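Local coordinates for 11R-lipoxygenase (Gersemia fruticosa, PDB 3VF1), which probably catalyses the iron-dependent, calcium-regulated addition of molecular oxygen to polyunsaturated fatty acids as part of lipid metabolism, at residues L131-E135 with Q153-E157; V174-P178 with M461-R466; D227-D231 with Y250-D254. All coordinates share one frame; numbering follows the deposited sequence.

Contact 1: L131-E135 with Q153-E157; sequences LVVYE and QRTKE
Tyr134 OH donates to Glu157 OE1 at 3.1 Å, while the other carboxylate oxygen, OE2, is bonded to Ser413 OG, from the loop after helix 369-410. The phenol reaches OE1 from above the carboxylate plane, about 62° out of it, with ring and carboxylate planes inclined at 55°. Glu157 has CG anti to its own backbone N (chi1 -170°) and stays extended beyond it, which carries the acid from the helix to the edge of the tyrosine ring, where OE1 lies 3.3 Å from Tyr134 CE2. The hydroxyl is also pressed against the helix backbone, with Tyr134 OH 3.0 Å from Arg154 CA; Arg154 N is close too, but badly angled for a bond. The arginine side chain turns off to a salt bridge with Glu526. Nearer the start of the strand, Val132 faces Gln153: CG1 of the valine meets the amide oxygen OE1 at 3.3 Å, while Gln153 CG lies 3.5 Å from Tyr134 OH. A phenylalanine in place of Tyr134 would probably leave Glu157 OE1 without its donor from the strand, and the carboxylate more loosely fixed on that side. Strand 130-134 is an outermost strand of one sheet of the PLAT beta sandwich, hydrogen-bonded to strand 83-90, whose Met85 touches Val132, Tyr134 and Gln153. Helix 148-164 packs beside this sheet, and through Ser413, Pro412 and Glu526 it also meets the helical body of the enzyme.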
loop_
_atom_site.group_PDB
_atom_site.type_symbol
_atom_site.label_atom_id
_atom_site.label_comp_id
_atom_site.label_asym_id
_atom_site.label_seq_id
_atom_site.Cartn_x
_atom_site.Cartn_y
_atom_site.Cartn_z
ATOM N N LEU A 131 -13.411 9.641 25.533
ATOM C CA LEU A 131 -12.711 10.214 24.389
ATOM C C LEU A 131 -12.637 11.733 24.484
ATOM O O LEU A 131 -13.656 12.404 24.628
ATOM C CB LEU A 131 -13.421 9.816 23.093
ATOM C CG LEU A 131 -12.897 10.472 21.814
ATOM C CD1 LEU A 131 -11.506 9.958 21.473
ATOM C CD2 LEU A 131 -13.859 10.234 20.666
ATOM N N VAL A 132 -11.425 12.268 24.386
ATOM C CA VAL A 132 -11.221 13.714 24.403
ATOM C C VAL A 132 -10.875 14.215 23.002
ATOM O O VAL A 132 -9.965 13.701 22.354
ATOM C CB VAL A 132 -10.109 14.127 25.391
ATOM C CG1 VAL A 132 -8.792 13.427 25.061
ATOM C CG2 VAL A 132 -9.930 15.640 25.388
ATOM N N VAL A 133 -11.614 15.219 22.542
ATOM C CA VAL A 133 -11.456 15.733 21.187
ATOM C C VAL A 133 -11.112 17.219 21.194
ATOM O O VAL A 133 -11.849 18.030 21.750
ATOM C CB VAL A 133 -12.747 15.530 20.371
ATOM C CG1 VAL A 133 -12.537 15.950 18.923
ATOM C CG2 VAL A 133 -13.205 14.082 20.451
ATOM N N TYR A 134 -9.991 17.571 20.572
ATOM C CA TYR A 134 -9.583 18.968 20.465
ATOM C C TYR A 134 -10.428 19.689 19.429
ATOM O O TYR A 134 -11.153 19.061 18.657
ATOM C CB TYR A 134 -8.117 19.078 20.049
ATOM C CG TYR A 134 -7.145 18.353 20.947
ATOM C CD1 TYR A 134 -6.583 18.983 22.048
ATOM C CD2 TYR A 134 -6.774 17.044 20.683
ATOM C CE1 TYR A 134 -5.686 18.324 22.864
ATOM C CE2 TYR A 134 -5.883 16.381 21.491
ATOM C CZ TYR A 134 -5.342 17.023 22.579
ATOM O OH TYR A 134 -4.451 16.345 23.374
ATOM N N GLU A 135 -10.323 21.012 19.410
ATOM C CA GLU A 135 -10.960 21.815 18.375
ATOM C C GLU A 135 -10.103 21.744 17.112
ATOM O O GLU A 135 -8.893 21.537 17.190
ATOM C CB GLU A 135 -11.122 23.260 18.853
ATOM C CG GLU A 135 -12.157 24.070 18.086
ATOM C CD GLU A 135 -11.606 24.680 16.810
ATOM O OE1 GLU A 135 -10.370 24.811 16.695
ATOM O OE2 GLU A 135 -12.413 25.034 15.922
ATOM N N GLN A 153 -3.096 18.102 28.289
ATOM C CA GLN A 153 -3.936 17.069 27.700
ATOM C C GLN A 153 -3.158 16.217 26.698
ATOM O O GLN A 153 -3.171 14.989 26.776
ATOM C CB GLN A 153 -5.151 17.698 27.017
ATOM C CG GLN A 153 -6.105 16.682 26.407
ATOM C CD GLN A 153 -6.554 15.634 27.406
ATOM O OE1 GLN A 153 -6.419 14.435 27.165
ATOM N NE2 GLN A 153 -7.094 16.080 28.535
ATOM N N ARG A 154 -2.481 16.877 25.762
ATOM C CA ARG A 154 -1.750 16.177 24.709
ATOM C C ARG A 154 -0.714 15.215 25.274
ATOM O O ARG A 154 -0.394 14.203 24.652
ATOM C CB ARG A 154 -1.083 17.180 23.765
ATOM C CG ARG A 154 0.003 18.027 24.404
ATOM C CD ARG A 154 0.292 19.259 23.561
ATOM N NE ARG A 154 0.664 18.908 22.193
ATOM C CZ ARG A 154 0.488 19.695 21.135
ATOM N NH1 ARG A 154 -0.066 20.893 21.265
ATOM N NH2 ARG A 154 0.861 19.277 19.934
ATOM N N THR A 155 -0.192 15.529 26.454
ATOM C CA THR A 155 0.783 14.666 27.106
ATOM C C THR A 155 0.097 13.408 27.630
ATOM O O THR A 155 0.664 12.315 27.594
ATOM C CB THR A 155 1.477 15.387 28.274
ATOM O OG1 THR A 155 2.117 16.576 27.795
ATOM C CG2 THR A 155 2.515 14.484 28.922
ATOM N N LYS A 156 -1.129 13.572 28.112
ATOM C CA LYS A 156 -1.908 12.458 28.636
ATOM C C LYS A 156 -2.410 11.566 27.504
ATOM O O LYS A 156 -2.365 10.341 27.601
ATOM C CB LYS A 156 -3.092 12.983 29.450
ATOM C CG LYS A 156 -4.069 11.910 29.904
ATOM C CD LYS A 156 -5.218 12.514 30.696
ATOM C CE LYS A 156 -6.309 11.490 30.974
ATOM N NZ LYS A 156 -5.815 10.330 31.768
ATOM N N GLU A 157 -2.889 12.190 26.433
ATOM C CA GLU A 157 -3.401 11.461 25.280
ATOM C C GLU A 157 -2.346 10.496 24.750
ATOM O O GLU A 157 -2.589 9.294 24.629
ATOM C CB GLU A 157 -3.803 12.441 24.179
ATOM C CG GLU A 157 -4.567 11.811 23.028
ATOM C CD GLU A 157 -4.778 12.775 21.873
ATOM O OE1 GLU A 157 -3.964 13.712 21.729
ATOM O OE2 GLU A 157 -5.753 12.600 21.112
#

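Contact 2: V174-P178 with M461-R466; sequences VQDLP and MQKHYR
Asp176 and Arg466 form a salt bridge in which Arg466 NH1 donates to Asp176 OD2 at 2.9 Å. The oxygen lies close to the guanidinium plane, whereas NH1 stands above the carboxylate plane, the two planes being 69° apart. The arginine chain bends at chi3 (-69°), which folds its guanidinium back over Gln462 O and Lys463 CA of the helix while NH1 still points at the acid; Asp544 faces NE in a long, weak ion pair. Asp176 OD1 is taken separately by Ser543 N, so both carboxylate oxygens are engaged. A second polar link runs from Gln462 NE2 to the carbonyl oxygen of Gln175, 3.0 Å away; it is bent, 140° at the hydrogen, and meets the carbonyl from above its plane. Asp176 O accepts a CA-H...O contact from Gln462 CA at 3.4 Å. The chain then passes over one face of the Tyr465 ring, with Pro178 N 3.5 Å above the plane and Pro178 CG 3.6 Å from Tyr465 CE1. The hydroxyl of that tyrosine is bonded to Pro540 O, and Lys548 makes a cation-pi contact with its ring. Leu177 CD2 packs on Met461 CB (4.1 Å). Thus the loop between helices 148-164 and 208-213 lies against helix 456-465, and both touch helix 369-410, Pro178 through Met399 and Met461 through Met389; that long helix supplies the iron ligands His392 and His397.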
loop_
_atom_site.group_PDB
_atom_site.type_symbol
_atom_site.label_atom_id
_atom_site.label_comp_id
_atom_site.label_asym_id
_atom_site.label_seq_id
_atom_site.Cartn_x
_atom_site.Cartn_y
_atom_site.Cartn_z
ATOM N N VAL A 174 10.016 -11.049 14.104
ATOM C CA VAL A 174 10.919 -10.126 14.795
ATOM C C VAL A 174 12.280 -9.994 14.117
ATOM O O VAL A 174 13.024 -9.056 14.402
ATOM C CB VAL A 174 11.157 -10.521 16.276
ATOM C CG1 VAL A 174 9.891 -10.329 17.095
ATOM C CG2 VAL A 174 11.684 -11.949 16.390
ATOM N N GLN A 175 12.605 -10.918 13.219
ATOM C CA GLN A 175 13.941 -10.962 12.631
ATOM C C GLN A 175 13.971 -10.469 11.183
ATOM O O GLN A 175 13.218 -10.948 10.336
ATOM C CB GLN A 175 14.498 -12.384 12.713
ATOM C CG GLN A 175 15.973 -12.449 13.078
ATOM C CD GLN A 175 16.374 -13.798 13.651
ATOM O OE1 GLN A 175 15.523 -14.590 14.057
ATOM N NE2 GLN A 175 17.675 -14.062 13.690
ATOM N N ASP A 176 14.851 -9.506 10.918
ATOM C CA ASP A 176 15.070 -8.983 9.572
ATOM C C ASP A 176 13.786 -8.489 8.909
ATOM O O ASP A 176 13.546 -8.749 7.731
ATOM C CB ASP A 176 15.740 -10.043 8.693
ATOM C CG ASP A 176 17.168 -10.326 9.112
ATOM O OD1 ASP A 176 17.821 -9.406 9.645
ATOM O OD2 ASP A 176 17.638 -11.465 8.911
ATOM N N LEU A 177 12.970 -7.772 9.673
ATOM C CA LEU A 177 11.749 -7.176 9.144
ATOM C C LEU A 177 11.453 -5.863 9.859
ATOM O O LEU A 177 11.975 -5.612 10.946
ATOM C CB LEU A 177 10.568 -8.136 9.309
ATOM C CG LEU A 177 10.571 -9.390 8.430
ATOM C CD1 LEU A 177 9.427 -10.312 8.816
ATOM C CD2 LEU A 177 10.480 -9.019 6.956
ATOM N N PRO A 178 10.611 -5.017 9.248
ATOM C CA PRO A 178 10.210 -3.765 9.898
ATOM C C PRO A 178 9.426 -4.038 11.175
ATOM O O PRO A 178 8.867 -5.125 11.328
ATOM C CB PRO A 178 9.297 -3.101 8.858
ATOM C CG PRO A 178 9.594 -3.783 7.566
ATOM C CD PRO A 178 9.989 -5.177 7.923
ATOM N N MET A 461 11.537 -11.928 1.821
ATOM C CA MET A 461 11.319 -10.603 2.387
ATOM C C MET A 461 12.477 -10.217 3.296
ATOM O O MET A 461 13.001 -9.107 3.216
ATOM C CB MET A 461 10.011 -10.570 3.176
ATOM C CG MET A 461 8.770 -10.718 2.315
ATOM S SD MET A 461 7.276 -10.177 3.157
ATOM C CE MET A 461 7.204 -11.345 4.514
ATOM N N GLN A 462 12.872 -11.145 4.160
ATOM C CA GLN A 462 13.967 -10.910 5.089
ATOM C C GLN A 462 15.253 -10.596 4.341
ATOM O O GLN A 462 16.058 -9.777 4.784
ATOM C CB GLN A 462 14.173 -12.131 5.982
ATOM C CG GLN A 462 13.018 -12.401 6.931
ATOM C CD GLN A 462 13.202 -13.676 7.727
ATOM O OE1 GLN A 462 13.646 -14.694 7.195
ATOM N NE2 GLN A 462 12.868 -13.625 9.013
ATOM N N LYS A 463 15.444 -11.251 3.201
ATOM C CA LYS A 463 16.662 -11.076 2.423
ATOM C C LYS A 463 16.731 -9.682 1.808
ATOM O O LYS A 463 17.804 -9.084 1.733
ATOM C CB LYS A 463 16.756 -12.140 1.329
ATOM C CG LYS A 463 18.101 -12.174 0.625
ATOM C CD LYS A 463 18.202 -13.348 -0.334
ATOM C CE LYS A 463 19.568 -13.401 -1.000
ATOM N NZ LYS A 463 19.666 -14.503 -1.993
ATOM N N HIS A 464 15.586 -9.163 1.372
ATOM C CA HIS A 464 15.536 -7.822 0.807
ATOM C C HIS A 464 15.672 -6.766 1.897
ATOM O O HIS A 464 16.336 -5.748 1.703
ATOM C CB HIS A 464 14.231 -7.593 0.040
ATOM C CG HIS A 464 14.141 -6.239 -0.597
ATOM N ND1 HIS A 464 14.691 -5.959 -1.830
ATOM C CD2 HIS A 464 13.586 -5.084 -0.162
ATOM C CE1 HIS A 464 14.470 -4.693 -2.131
ATOM N NE2 HIS A 464 13.801 -4.138 -1.136
ATOM N N TYR A 465 15.040 -7.012 3.040
ATOM C CA TYR A 465 15.056 -6.053 4.137
ATOM C C TYR A 465 16.471 -5.828 4.656
ATOM O O TYR A 465 16.867 -4.698 4.924
ATOM C CB TYR A 465 14.154 -6.519 5.281
ATOM C CG TYR A 465 14.061 -5.515 6.407
ATOM C CD1 TYR A 465 13.220 -4.413 6.314
ATOM C CD2 TYR A 465 14.818 -5.663 7.560
ATOM C CE1 TYR A 465 13.136 -3.489 7.336
ATOM C CE2 TYR A 465 14.740 -4.745 8.588
ATOM C CZ TYR A 465 13.897 -3.662 8.470
ATOM O OH TYR A 465 13.816 -2.745 9.492
ATOM N N ARG A 466 17.233 -6.907 4.795
ATOM C CA ARG A 466 18.602 -6.813 5.293
ATOM C C ARG A 466 19.430 -5.774 4.540
ATOM O O ARG A 466 20.380 -5.222 5.091
ATOM C CB ARG A 466 19.300 -8.172 5.217
ATOM C CG ARG A 466 18.951 -9.114 6.356
ATOM C CD ARG A 466 19.957 -10.249 6.471
ATOM N NE ARG A 466 19.887 -11.182 5.349
ATOM C CZ ARG A 466 19.042 -12.207 5.274
ATOM N NH1 ARG A 466 18.173 -12.438 6.252
ATOM N NH2 ARG A 466 19.059 -13.004 4.214
#

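Contact 3: D227-D231 with Y250-D254; sequences DCLED and YWRDD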
loop_
_atom_site.group_PDB
_atom_site.type_symbol
_atom_site.label_atom_id
_atom_site.label_comp_id
_atom_site.label_asym_id
_atom_site.label_seq_id
_atom_site.Cartn_x
_atom_site.Cartn_y
_atom_site.Cartn_z
ATOM N N ASP A 227 -5.726 -28.291 -20.453
ATOM C CA ASP A 227 -5.529 -28.924 -21.752
ATOM C C ASP A 227 -4.647 -28.062 -22.650
ATOM O O ASP A 227 -3.750 -28.571 -23.322
ATOM C CB ASP A 227 -6.874 -29.187 -22.431
ATOM C CG ASP A 227 -7.748 -30.141 -21.640
ATOM O OD1 ASP A 227 -7.210 -31.129 -21.096
ATOM O OD2 ASP A 227 -8.970 -29.899 -21.558
ATOM N N CYS A 228 -4.903 -26.758 -22.656
ATOM C CA CYS A 228 -4.104 -25.831 -23.448
ATOM C C CYS A 228 -4.076 -24.440 -22.818
ATOM O O CYS A 228 -4.834 -24.148 -21.893
ATOM C CB CYS A 228 -4.637 -25.754 -24.881
ATOM S SG CYS A 228 -6.285 -25.042 -25.029
ATOM N N LEU A 229 -3.199 -23.589 -23.339
ATOM C CA LEU A 229 -2.965 -22.263 -22.781
ATOM C C LEU A 229 -4.213 -21.387 -22.818
ATOM O O LEU A 229 -4.407 -20.533 -21.950
ATOM C CB LEU A 229 -1.831 -21.577 -23.544
ATOM C CG LEU A 229 -0.459 -22.240 -23.390
ATOM C CD1 LEU A 229 0.497 -21.787 -24.483
ATOM C CD2 LEU A 229 0.120 -21.938 -22.019
ATOM N N GLU A 230 -5.058 -21.598 -23.821
ATOM C CA GLU A 230 -6.239 -20.763 -24.007
ATOM C C GLU A 230 -7.330 -21.065 -22.984
ATOM O O GLU A 230 -8.247 -20.265 -22.799
ATOM C CB GLU A 230 -6.793 -20.934 -25.421
ATOM C CG GLU A 230 -5.796 -20.598 -26.516
ATOM C CD GLU A 230 -5.174 -19.228 -26.334
ATOM O OE1 GLU A 230 -5.730 -18.243 -26.864
ATOM O OE2 GLU A 230 -4.127 -19.134 -25.657
ATOM N N ASP A 231 -7.231 -22.212 -22.319
ATOM C CA ASP A 231 -8.251 -22.621 -21.358
ATOM C C ASP A 231 -8.184 -21.829 -20.053
ATOM O O ASP A 231 -9.119 -21.868 -19.252
ATOM C CB ASP A 231 -8.144 -24.119 -21.063
ATOM C CG ASP A 231 -8.710 -24.976 -22.183
ATOM O OD1 ASP A 231 -9.504 -24.456 -22.994
ATOM O OD2 ASP A 231 -8.364 -26.173 -22.246
ATOM N N TYR A 250 -2.604 -10.646 -25.855
ATOM C CA TYR A 250 -1.291 -10.137 -26.251
ATOM C C TYR A 250 -0.099 -10.868 -25.625
ATOM O O TYR A 250 1.038 -10.670 -26.054
ATOM C CB TYR A 250 -1.181 -8.655 -25.882
ATOM C CG TYR A 250 -2.055 -7.724 -26.694
ATOM C CD1 TYR A 250 -1.625 -7.229 -27.917
ATOM C CD2 TYR A 250 -3.299 -7.323 -26.227
ATOM C CE1 TYR A 250 -2.413 -6.371 -28.659
ATOM C CE2 TYR A 250 -4.097 -6.466 -26.962
ATOM C CZ TYR A 250 -3.649 -5.993 -28.178
ATOM O OH TYR A 250 -4.435 -5.135 -28.915
ATOM N N TRP A 251 -0.348 -11.706 -24.623
ATOM C CA TRP A 251 0.727 -12.220 -23.770
ATOM C C TRP A 251 1.886 -12.876 -24.532
ATOM O O TRP A 251 3.019 -12.875 -24.053
ATOM C CB TRP A 251 0.170 -13.199 -22.733
ATOM C CG TRP A 251 -0.161 -14.546 -23.287
ATOM C CD1 TRP A 251 -1.297 -14.906 -23.955
ATOM C CD2 TRP A 251 0.651 -15.723 -23.214
ATOM N NE1 TRP A 251 -1.240 -16.235 -24.302
ATOM C CE2 TRP A 251 -0.053 -16.758 -23.858
ATOM C CE3 TRP A 251 1.906 -16.001 -22.665
ATOM C CZ2 TRP A 251 0.456 -18.049 -23.973
ATOM C CZ3 TRP A 251 2.410 -17.283 -22.777
ATOM C CH2 TRP A 251 1.687 -18.292 -23.425
ATOM N N ARG A 252 1.611 -13.434 -25.707
ATOM C CA ARG A 252 2.646 -14.120 -26.479
ATOM C C ARG A 252 3.592 -13.143 -27.176
ATOM O O ARG A 252 4.708 -13.505 -27.541
ATOM C CB ARG A 252 2.015 -15.040 -27.528
ATOM C CG ARG A 252 1.162 -16.167 -26.962
ATOM C CD ARG A 252 0.275 -16.763 -28.045
ATOM N NE ARG A 252 -0.623 -17.803 -27.541
ATOM C CZ ARG A 252 -0.397 -19.113 -27.617
ATOM N NH1 ARG A 252 0.709 -19.587 -28.179
ATOM N NH2 ARG A 252 -1.290 -19.961 -27.128
ATOM N N ASP A 253 3.144 -11.904 -27.358
ATOM C CA ASP A 253 3.904 -10.910 -28.107
ATOM C C ASP A 253 5.110 -10.402 -27.313
ATOM O O ASP A 253 4.970 -9.954 -26.175
ATOM C CB ASP A 253 2.994 -9.737 -28.478
ATOM C CG ASP A 253 3.591 -8.845 -29.552
ATOM O OD1 ASP A 253 4.831 -8.838 -29.708
ATOM O OD2 ASP A 253 2.817 -8.147 -30.240
ATOM N N ASP A 254 6.291 -10.473 -27.922
ATOM C CA ASP A 254 7.516 -10.001 -27.279
ATOM C C ASP A 254 7.424 -8.534 -26.869
ATOM O O ASP A 254 8.015 -8.126 -25.868
ATOM C CB ASP A 254 8.722 -10.198 -28.203
ATOM C CG ASP A 254 9.261 -11.619 -28.172
ATOM O OD1 ASP A 254 8.818 -12.413 -27.315
ATOM O OD2 ASP A 254 10.140 -11.938 -29.000
#
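Leu229 sets its CD1 methyl against the benzene edge of the Trp251 indole, 3.8 Å from CZ2 and in the plane of the ring system, the two side chains crossing at about a right angle. The same methyl lies 3.7 Å from Arg252 NH2, so it fills the corner between indole and guanidinium. Arg252 CG sits 3.4 Å above the plane of the Trp251 ring, toward its rim, and Trp251 CZ2 meets one face of the guanidinium near its rim. Trp251 places CG between its backbone N and carbonyl carbon (chi1 76°), while the arginine chain runs extended from CG to NE, carrying its charged end past the rim of the indole toward Glu230.

There Arg252 NH2 meets Glu230 OE2 in a salt bridge. The hydrogen bond within it is weak at 3.3 Å, although nearly straight at 172°; the carboxylate oxygen is at the guanidinium edge, with the two planes 61° apart. The glutamate chain bends at chi2 to bring its acid round to this edge.

Neither segment belongs to a long helix or strand: 229-231 starts a 3-10 segment, and Tyr250 to Asp253 form a type I beta turn, after which Asp253 N-caps helix 254-263 through Val255 N. The contact thus joins the loop before helix 247-250 to the turn leading into helix 254-263, within the lipoxygenase family region and away from the iron. Leu229 also packs on Ile612 and Met613 of helix 609-615, and the Trp251 ring meets that of Phe588. Since Glu230 and Arg252 each touch a crystal neighbour, their ends may be settled partly by the lattice. The ion pair is long and lies at the rim, so it probably adds less to holding the segments together than the buried Leu229-Trp251 contact.

Contacts 1 and 3 are both far from the chain's centre, on opposite sides of it, but contact 1 is buried and contact 3 only partly so; contact 2, also partly buried, is closest to the middle. No two of them touch: nearest atoms are about 22 Å apart for contacts 1 and 2 and about 25 Å for contacts 2 and 3, and contact 3 is nested in the chain loop that contact 2 closes. Contact 1 joins the PLAT sandwich to a helix by a phenol-carboxylate bond, whereas contact 2 ties a loop to a helix with several satisfied polar groups and a covered aromatic face. Contact 3 has a weak ion pair beside an apolar edge. Helix 369-410 borders contact 2, and the loop following it borders contact 1.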